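Local atomic coordinates of DNA alpha-glucosyltransferase (Enterobacteria phage T4, PDB entry 1XV5), a protein that is a glycosyltransferase of the GT-B fold, with two Rossmann-like domains facing each other, and binds uridine-5'-diphosphate. Residues N174-M179 against Q303-Y308; M197-R201 against G227-V231. All coordinates share one frame. Residue numbers count along the deposited sequence, not the author numbering.

Interaction 1 (N174-M179 against Q303-Y308); sequences NFQPPM and QRSLEY. With UDP (uridine-5'-diphosphate), chain C.
Segment 174-179 is extended, whereas 303-308 is irregular, bent at Gln303 and Arg304, and enters helix 308-316 at Tyr308. They run side by side, 22° apart end to end, closest where the CA atoms of Gln176 and Ser305 lie 4.6 Å apart. Side chains and a water, not direct backbone hydrogen bonds, link them. Asn174 (chi1 t) presents OD1 to the edge of the Arg304 guanidinium, accepting from NE and NH1, both at 3.0 Å. Water 1 donates to Asn174 OD1 (2.8 Å), accepts from Arg304 N (2.9 Å) and bonds Ser305 OG (2.8 Å), which is also hydrogen-bonded to His141. Tyr308 (chi1 m) donates from OH to Pro178 O at 2.7 Å. Apolar packing sets Pro177 CB 3.7 Å from Tyr308 CE1 and Met179 CB 3.7 Å from Tyr308 CE2; Pro177 and Pro178 have no amide hydrogen, which suits a chain without such bonds to its neighbour. Glu307 is the helix N-cap, and Tyr308 N donates to UDP O1A at 3.0 Å, consistent with a GT-B nucleotide site. Arg304 also salt-bridges Glu394 of helix 388-399. Helix 17-30 flanks Tyr308 and Met179, while helix 368-386 packs on Gln176 and Leu306.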
ATOM      1  N   ASN A 174     -16.090  -2.420  -3.483  1.00 15.49           N
ATOM      2  CA  ASN A 174     -14.693  -2.717  -3.727  1.00 14.78           C
ATOM      3  C   ASN A 174     -14.000  -1.427  -4.143  1.00 15.85           C
ATOM      4  O   ASN A 174     -14.632  -0.526  -4.695  1.00 16.29           O
ATOM      5  CB  ASN A 174     -14.550  -3.749  -4.839  1.00 15.80           C
ATOM      6  CG  ASN A 174     -13.107  -4.114  -5.103  1.00 16.64           C
ATOM      7  OD1 ASN A 174     -12.489  -3.622  -6.049  1.00 15.95           O
ATOM      8  ND2 ASN A 174     -12.555  -4.973  -4.253  1.00 16.59           N
ATOM      9  N   PHE A 175     -12.703  -1.339  -3.872  1.00 15.32           N
ATOM     10  CA  PHE A 175     -11.926  -0.170  -4.251  1.00 14.45           C
ATOM     11  C   PHE A 175     -10.483  -0.592  -4.470  1.00 13.29           C
ATOM     12  O   PHE A 175     -10.062  -1.658  -4.011  1.00 15.56           O
ATOM     13  CB  PHE A 175     -11.977   0.902  -3.153  1.00 15.32           C
ATOM     14  CG  PHE A 175     -10.935   0.724  -2.073  1.00 15.40           C
ATOM     15  CD1 PHE A 175      -9.760   1.473  -2.090  1.00 14.43           C
ATOM     16  CD2 PHE A 175     -11.128  -0.195  -1.048  1.00 14.73           C
ATOM     17  CE1 PHE A 175      -8.789   1.313  -1.098  1.00 13.95           C
ATOM     18  CE2 PHE A 175     -10.167  -0.368  -0.051  1.00 13.88           C
ATOM     19  CZ  PHE A 175      -8.993   0.390  -0.076  1.00 14.21           C
ATOM     20  N   GLN A 176      -9.743   0.239  -5.194  1.00 14.19           N
ATOM     21  CA  GLN A 176      -8.322   0.010  -5.435  1.00 14.28           C
ATOM     22  C   GLN A 176      -7.637   1.229  -4.840  1.00 13.15           C
ATOM     23  O   GLN A 176      -8.169   2.334  -4.923  1.00 14.93           O
ATOM     24  CB  GLN A 176      -7.995  -0.013  -6.928  1.00 12.69           C
ATOM     25  CG  GLN A 176      -8.635  -1.118  -7.723  1.00 14.08           C
ATOM     26  CD  GLN A 176      -8.408  -0.922  -9.209  1.00 15.38           C
ATOM     27  OE1 GLN A 176      -7.294  -1.099  -9.715  1.00 16.94           O
ATOM     28  NE2 GLN A 176      -9.462  -0.535  -9.914  1.00 10.92           N
ATOM     29  N   PRO A 177      -6.459   1.048  -4.222  1.00 14.67           N
ATOM     30  CA  PRO A 177      -5.723   2.175  -3.629  1.00 12.29           C
ATOM     31  C   PRO A 177      -4.986   2.878  -4.779  1.00 13.28           C
ATOM     32  O   PRO A 177      -3.973   2.379  -5.274  1.00 13.25           O
ATOM     33  CB  PRO A 177      -4.784   1.486  -2.644  1.00 13.96           C
ATOM     34  CG  PRO A 177      -4.485   0.181  -3.322  1.00 13.11           C
ATOM     35  CD  PRO A 177      -5.821  -0.242  -3.893  1.00 13.69           C
ATOM     36  N   PRO A 178      -5.483   4.052  -5.209  1.00 12.90           N
ATOM     37  CA  PRO A 178      -4.894   4.817  -6.310  1.00 13.49           C
ATOM     38  C   PRO A 178      -3.688   5.685  -6.007  1.00 13.66           C
ATOM     39  O   PRO A 178      -3.467   6.113  -4.878  1.00 14.67           O
ATOM     40  CB  PRO A 178      -6.063   5.680  -6.811  1.00 13.15           C
ATOM     41  CG  PRO A 178      -7.263   5.311  -5.909  1.00 12.40           C
ATOM     42  CD  PRO A 178      -6.632   4.782  -4.656  1.00 12.33           C
ATOM     43  N   MET A 179      -2.922   5.957  -7.056  1.00 15.25           N
ATOM     44  CA  MET A 179      -1.750   6.811  -6.964  1.00 15.58           C
ATOM     45  C   MET A 179      -1.690   7.629  -8.243  1.00 15.32           C
ATOM     46  O   MET A 179      -2.118   7.160  -9.297  1.00 14.02           O
ATOM     47  CB  MET A 179      -0.480   5.967  -6.846  1.00 17.14           C
ATOM     48  CG  MET A 179       0.792   6.779  -6.767  1.00 19.41           C
ATOM     49  SD  MET A 179       2.228   5.732  -6.487  1.00 17.74           S
ATOM     50  CE  MET A 179       2.797   5.482  -8.180  1.00 19.09           C
ATOM     51  N   GLN A 303      -8.668  -8.827  -5.616  1.00 14.75           N
ATOM     52  CA  GLN A 303      -9.743  -8.557  -6.563  1.00 15.18           C
ATOM     53  C   GLN A 303      -9.171  -7.697  -7.692  1.00 15.52           C
ATOM     54  O   GLN A 303      -8.902  -8.209  -8.780  1.00 16.06           O
ATOM     55  CB  GLN A 303     -10.922  -7.850  -5.873  1.00 15.76           C
ATOM     56  CG  GLN A 303     -12.201  -7.835  -6.718  1.00 16.92           C
ATOM     57  CD  GLN A 303     -13.462  -7.666  -5.884  1.00 18.19           C
ATOM     58  OE1 GLN A 303     -13.594  -8.265  -4.816  1.00 19.26           O
ATOM     59  NE2 GLN A 303     -14.406  -6.868  -6.380  1.00 16.32           N
ATOM     60  N   ARG A 304      -8.963  -6.406  -7.433  1.00 14.88           N
ATOM     61  CA  ARG A 304      -8.394  -5.496  -8.436  1.00 14.13           C
ATOM     62  C   ARG A 304      -7.224  -4.691  -7.874  1.00 12.72           C
ATOM     63  O   ARG A 304      -6.508  -4.035  -8.614  1.00 14.32           O
ATOM     64  CB  ARG A 304      -9.434  -4.472  -8.924  1.00 13.62           C
ATOM     65  CG  ARG A 304     -10.613  -5.020  -9.716  1.00 13.49           C
ATOM     66  CD  ARG A 304     -11.536  -3.868 -10.138  1.00 13.44           C
ATOM     67  NE  ARG A 304     -12.076  -3.154  -8.981  1.00 14.96           N
ATOM     68  CZ  ARG A 304     -12.638  -1.947  -9.032  1.00 16.88           C
ATOM     69  NH1 ARG A 304     -13.097  -1.378  -7.923  1.00 13.42           N
ATOM     70  NH2 ARG A 304     -12.735  -1.305 -10.189  1.00 16.29           N
ATOM     71  N   SER A 305      -7.025  -4.747  -6.564  1.00 12.22           N
ATOM     72  CA  SER A 305      -5.984  -3.941  -5.943  1.00 12.41           C
ATOM     73  C   SER A 305      -4.524  -4.373  -5.984  1.00 13.31           C
ATOM     74  O   SER A 305      -4.155  -5.410  -5.427  1.00 12.20           O
ATOM     75  CB  SER A 305      -6.346  -3.681  -4.477  1.00 13.48           C
ATOM     76  OG  SER A 305      -7.631  -3.102  -4.356  1.00 13.19           O
ATOM     77  N   LEU A 306      -3.699  -3.576  -6.657  1.00 12.33           N
ATOM     78  CA  LEU A 306      -2.264  -3.812  -6.641  1.00 13.16           C
ATOM     79  C   LEU A 306      -1.913  -2.935  -5.446  1.00 12.91           C
ATOM     80  O   LEU A 306      -2.762  -2.170  -4.968  1.00 12.85           O
ATOM     81  CB  LEU A 306      -1.568  -3.276  -7.896  1.00 12.72           C
ATOM     82  CG  LEU A 306      -1.517  -4.220  -9.098  1.00 11.77           C
ATOM     83  CD1 LEU A 306      -0.892  -3.493 -10.283  1.00 12.48           C
ATOM     84  CD2 LEU A 306      -0.708  -5.474  -8.740  1.00 10.50           C
ATOM     85  N   GLU A 307      -0.690  -3.046  -4.952  1.00 13.47           N
ATOM     86  CA  GLU A 307      -0.259  -2.243  -3.814  1.00 12.23           C
ATOM     87  C   GLU A 307       0.548  -1.052  -4.305  1.00 12.30           C
ATOM     88  O   GLU A 307       0.947  -1.000  -5.470  1.00 12.07           O
ATOM     89  CB  GLU A 307       0.584  -3.098  -2.874  1.00 13.67           C
ATOM     90  CG  GLU A 307      -0.188  -4.262  -2.301  1.00 12.68           C
ATOM     91  CD  GLU A 307       0.658  -5.141  -1.415  1.00 15.27           C
ATOM     92  OE1 GLU A 307       1.393  -6.002  -1.946  1.00 14.38           O
ATOM     93  OE2 GLU A 307       0.595  -4.954  -0.185  1.00 15.30           O
ATOM     94  N   TYR A 308       0.783  -0.088  -3.424  1.00 12.24           N
ATOM     95  CA  TYR A 308       1.545   1.083  -3.825  1.00 12.34           C
ATOM     96  C   TYR A 308       2.941   0.746  -4.323  1.00 12.22           C
ATOM     97  O   TYR A 308       3.401   1.334  -5.298  1.00 11.84           O
ATOM     98  CB  TYR A 308       1.601   2.101  -2.686  1.00 12.05           C
ATOM     99  CG  TYR A 308       0.311   2.878  -2.585  1.00 12.71           C
ATOM    100  CD1 TYR A 308      -0.548   2.714  -1.502  1.00 11.96           C
ATOM    101  CD2 TYR A 308      -0.090   3.724  -3.623  1.00 12.06           C
ATOM    102  CE1 TYR A 308      -1.782   3.372  -1.458  1.00 11.88           C
ATOM    103  CE2 TYR A 308      -1.315   4.378  -3.589  1.00 11.52           C
ATOM    104  CZ  TYR A 308      -2.155   4.198  -2.510  1.00 12.63           C
ATOM    105  OH  TYR A 308      -3.378   4.832  -2.498  1.00 15.07           O
TER
HETATM  106  N1  UDP C1402       7.055   2.969   2.128  1.00 14.65           N
HETATM  107  C2  UDP C1402       7.962   3.970   2.412  1.00 15.39           C
HETATM  108  N3  UDP C1402       8.985   3.601   3.249  1.00 15.20           N
HETATM  109  C4  UDP C1402       9.190   2.354   3.810  1.00 15.59           C
HETATM  110  C5  UDP C1402       8.212   1.371   3.457  1.00 15.10           C
HETATM  111  C6  UDP C1402       7.201   1.705   2.649  1.00 15.14           C
HETATM  112  O2  UDP C1402       7.871   5.095   1.949  1.00 17.04           O
HETATM  113  O4  UDP C1402      10.160   2.174   4.546  1.00 15.42           O
HETATM  114  C1' UDP C1402       5.924   3.307   1.257  1.00 15.00           C
HETATM  115  C2' UDP C1402       5.837   2.486  -0.026  1.00 14.74           C
HETATM  116  O2' UDP C1402       6.716   2.987  -1.011  1.00 16.48           O
HETATM  117  C3' UDP C1402       4.361   2.662  -0.355  1.00 15.37           C
HETATM  118  C4' UDP C1402       3.721   2.546   1.028  1.00 15.24           C
HETATM  119  O4' UDP C1402       4.733   3.018   1.957  1.00 15.06           O
HETATM  120  O3' UDP C1402       4.147   3.971  -0.883  1.00 14.08           O
HETATM  121  C5' UDP C1402       3.293   1.145   1.420  1.00 11.90           C
HETATM  122  O5' UDP C1402       2.066   0.820   0.780  1.00 14.32           O
HETATM  123  PA  UDP C1402       1.800  -0.591   0.083  1.00 13.76           P
HETATM  124  O1A UDP C1402       0.424  -0.515  -0.450  1.00 13.92           O
HETATM  125  O2A UDP C1402       2.924  -0.886  -0.845  1.00 15.24           O
HETATM  126  O3A UDP C1402       1.872  -1.698   1.287  1.00 14.14           O
HETATM  127  PB  UDP C1402       1.462  -1.618   2.872  1.00 15.09           P
HETATM  128  O1B UDP C1402       0.934  -2.956   3.242  1.00 14.27           O
HETATM  129  O2B UDP C1402       2.620  -1.068   3.612  1.00 17.29           O
HETATM  130  O3B UDP C1402       0.271  -0.569   2.923  1.00 16.48           O
HETATM  131  O   HOH W   1      -9.790  -4.358  -5.511  1.00 13.15           O

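Interaction 2 (M197-R201 against G227-V231)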
ATOM      1  N   MET A 197      21.677  -1.653 -14.992  1.00 16.82           N
ATOM      2  CA  MET A 197      21.004  -2.924 -15.238  1.00 17.26           C
ATOM      3  C   MET A 197      21.324  -4.051 -14.255  1.00 16.75           C
ATOM      4  O   MET A 197      20.545  -4.993 -14.124  1.00 17.92           O
ATOM      5  CB  MET A 197      21.314  -3.398 -16.663  1.00 17.07           C
ATOM      6  CG  MET A 197      20.771  -2.486 -17.752  1.00 19.71           C
ATOM      7  SD  MET A 197      18.969  -2.380 -17.716  1.00 17.97           S
ATOM      8  CE  MET A 197      18.689  -0.870 -18.622  1.00 20.93           C
ATOM      9  N   ASN A 198      22.453  -3.965 -13.560  1.00 16.03           N
ATOM     10  CA  ASN A 198      22.816  -5.032 -12.632  1.00 17.32           C
ATOM     11  C   ASN A 198      22.225  -4.894 -11.235  1.00 17.26           C
ATOM     12  O   ASN A 198      22.422  -5.763 -10.389  1.00 17.00           O
ATOM     13  CB  ASN A 198      24.337  -5.158 -12.535  1.00 17.48           C
ATOM     14  CG  ASN A 198      24.972  -5.509 -13.866  1.00 20.75           C
ATOM     15  OD1 ASN A 198      24.366  -6.195 -14.692  1.00 22.02           O
ATOM     16  ND2 ASN A 198      26.200  -5.055 -14.077  1.00 23.91           N
ATOM     17  N   ILE A 199      21.489  -3.812 -10.997  1.00 15.84           N
ATOM     18  CA  ILE A 199      20.875  -3.600  -9.692  1.00 16.20           C
ATOM     19  C   ILE A 199      19.450  -4.141  -9.667  1.00 15.91           C
ATOM     20  O   ILE A 199      18.627  -3.803 -10.522  1.00 15.00           O
ATOM     21  CB  ILE A 199      20.822  -2.099  -9.321  1.00 16.25           C
ATOM     22  CG1 ILE A 199      22.222  -1.488  -9.403  1.00 19.30           C
ATOM     23  CG2 ILE A 199      20.229  -1.932  -7.929  1.00 18.55           C
ATOM     24  CD1 ILE A 199      23.267  -2.186  -8.552  1.00 19.60           C
ATOM     25  N   ASN A 200      19.174  -4.990  -8.683  1.00 14.32           N
ATOM     26  CA  ASN A 200      17.858  -5.584  -8.509  1.00 14.16           C
ATOM     27  C   ASN A 200      17.384  -5.089  -7.151  1.00 14.60           C
ATOM     28  O   ASN A 200      17.935  -5.467  -6.121  1.00 14.89           O
ATOM     29  CB  ASN A 200      17.973  -7.108  -8.546  1.00 14.20           C
ATOM     30  CG  ASN A 200      18.576  -7.604  -9.849  1.00 14.01           C
ATOM     31  OD1 ASN A 200      19.799  -7.686  -9.999  1.00 16.98           O
ATOM     32  ND2 ASN A 200      17.719  -7.914 -10.806  1.00 10.52           N
ATOM     33  N   ARG A 201      16.362  -4.241  -7.163  1.00 12.95           N
ATOM     34  CA  ARG A 201      15.867  -3.629  -5.936  1.00 13.52           C
ATOM     35  C   ARG A 201      14.451  -4.034  -5.547  1.00 12.04           C
ATOM     36  O   ARG A 201      13.489  -3.788  -6.275  1.00 13.20           O
ATOM     37  CB  ARG A 201      15.970  -2.104  -6.086  1.00 11.17           C
ATOM     38  CG  ARG A 201      15.772  -1.277  -4.813  1.00 14.12           C
ATOM     39  CD  ARG A 201      15.915   0.217  -5.130  1.00 13.51           C
ATOM     40  NE  ARG A 201      17.205   0.531  -5.751  1.00 13.43           N
ATOM     41  CZ  ARG A 201      18.331   0.783  -5.084  1.00 15.01           C
ATOM     42  NH1 ARG A 201      18.345   0.775  -3.756  1.00 11.95           N
ATOM     43  NH2 ARG A 201      19.457   1.012  -5.748  1.00 15.55           N
ATOM     44  N   GLY A 227      26.634 -12.405 -11.086  1.00 16.47           N
ATOM     45  CA  GLY A 227      27.368 -11.166 -10.890  1.00 17.03           C
ATOM     46  C   GLY A 227      26.492  -9.944 -10.691  1.00 18.64           C
ATOM     47  O   GLY A 227      26.968  -8.808 -10.775  1.00 19.79           O
ATOM     48  N   LYS A 228      25.211 -10.173 -10.419  1.00 17.41           N
ATOM     49  CA  LYS A 228      24.268  -9.078 -10.211  1.00 17.13           C
ATOM     50  C   LYS A 228      24.216  -8.681  -8.740  1.00 17.44           C
ATOM     51  O   LYS A 228      24.723  -9.397  -7.873  1.00 17.05           O
ATOM     52  CB  LYS A 228      22.873  -9.494 -10.677  1.00 17.87           C
ATOM     53  CG  LYS A 228      22.836 -10.123 -12.057  1.00 17.05           C
ATOM     54  CD  LYS A 228      23.272  -9.148 -13.132  1.00 17.51           C
ATOM     55  CE  LYS A 228      23.166  -9.785 -14.510  1.00 17.54           C
ATOM     56  NZ  LYS A 228      23.433  -8.798 -15.595  1.00 17.31           N
ATOM     57  N   SER A 229      23.590  -7.541  -8.463  1.00 15.67           N
ATOM     58  CA  SER A 229      23.475  -7.050  -7.096  1.00 15.45           C
ATOM     59  C   SER A 229      22.024  -6.951  -6.658  1.00 14.90           C
ATOM     60  O   SER A 229      21.140  -6.648  -7.460  1.00 13.41           O
ATOM     61  CB  SER A 229      24.121  -5.668  -6.971  1.00 16.69           C
ATOM     62  OG  SER A 229      25.473  -5.701  -7.382  1.00 20.95           O
ATOM     63  N   THR A 230      21.788  -7.205  -5.377  1.00 12.68           N
ATOM     64  CA  THR A 230      20.445  -7.127  -4.830  1.00 13.67           C
ATOM     65  C   THR A 230      20.382  -6.212  -3.622  1.00 14.11           C
ATOM     66  O   THR A 230      21.220  -6.285  -2.722  1.00 13.64           O
ATOM     67  CB  THR A 230      19.920  -8.516  -4.417  1.00 16.23           C
ATOM     68  OG1 THR A 230      19.719  -9.312  -5.591  1.00 16.54           O
ATOM     69  CG2 THR A 230      18.600  -8.392  -3.662  1.00 14.38           C
ATOM     70  N   VAL A 231      19.380  -5.341  -3.633  1.00 13.89           N
ATOM     71  CA  VAL A 231      19.133  -4.403  -2.553  1.00 14.04           C
ATOM     72  C   VAL A 231      17.677  -4.605  -2.164  1.00 13.44           C
ATOM     73  O   VAL A 231      16.816  -4.804  -3.026  1.00 13.13           O
ATOM     74  CB  VAL A 231      19.325  -2.937  -3.004  1.00 15.05           C
ATOM     75  CG1 VAL A 231      18.919  -1.990  -1.876  1.00 14.76           C
ATOM     76  CG2 VAL A 231      20.773  -2.698  -3.404  1.00 15.12           C
TER
HETATM   77  O   HOH W   2      20.823  -7.529 -15.204  1.00 17.90           O
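Val231 lies over one face of the Arg201 guanidinium, its CG1 3.4 Å from Arg201 NH1, so the long arginine side chain covers a small branched residue on the neighbouring strand. Ile199 and Ser229 share that face of the sheet, with Ile199 CD1 3.9 Å from Ser229 CB; Asn200 and Thr230 point to the other, where helix 212-223 packs on both. Strands 199-201 and 229-231 are parallel, their axes 4.7 Å apart and inclined by 25°. Backbone hydrogen bonds run from Ser229 N to Asn198 O (2.9 Å), from Asn200 N to Ser229 O (2.8 Å) and from Val231 N to Asn200 O (2.9 Å). With the intervening helix they form a beta-alpha-beta crossover of a Rossmann-like domain. Gly227, at positive phi, is the C' residue of the Schellman motif ending that helix, and the strand begins two residues later, at Ser229. At the start of the pair Lys228 NZ donates to Asn198 OD1 (2.9 Å) and to water 2 (2.9 Å), which donates to Met197 O (2.8 Å). Arg201 also hydrogen-bonds Ser288. Backbone bonds thus fix the register, while the buried arginine salt-bridges Glu233 and lays its flat face on valine.

Overall arrangement
Interaction 2 comes from one stretch of chain that lies wholly between the two segments of interaction 1: 174-179, 197-201, 227-231 and 303-308 follow in that order. Their centres are about 28 Å apart and their nearest atoms about 11 Å, so they do not touch. Interaction 2 belongs to the interior of the second parallel sheet, where strands 199-203 and 229-233 are neighbours. Interaction 1 joins the two halves of the GT-B fold: 174-179 leaves edge strand 172-174 of the first sheet, whereas 303-308 follows strand 288-293, which lies beside 199-203 in the second. One contact is part of the core sheet of a domain, and the other joins the two domains beside UDP.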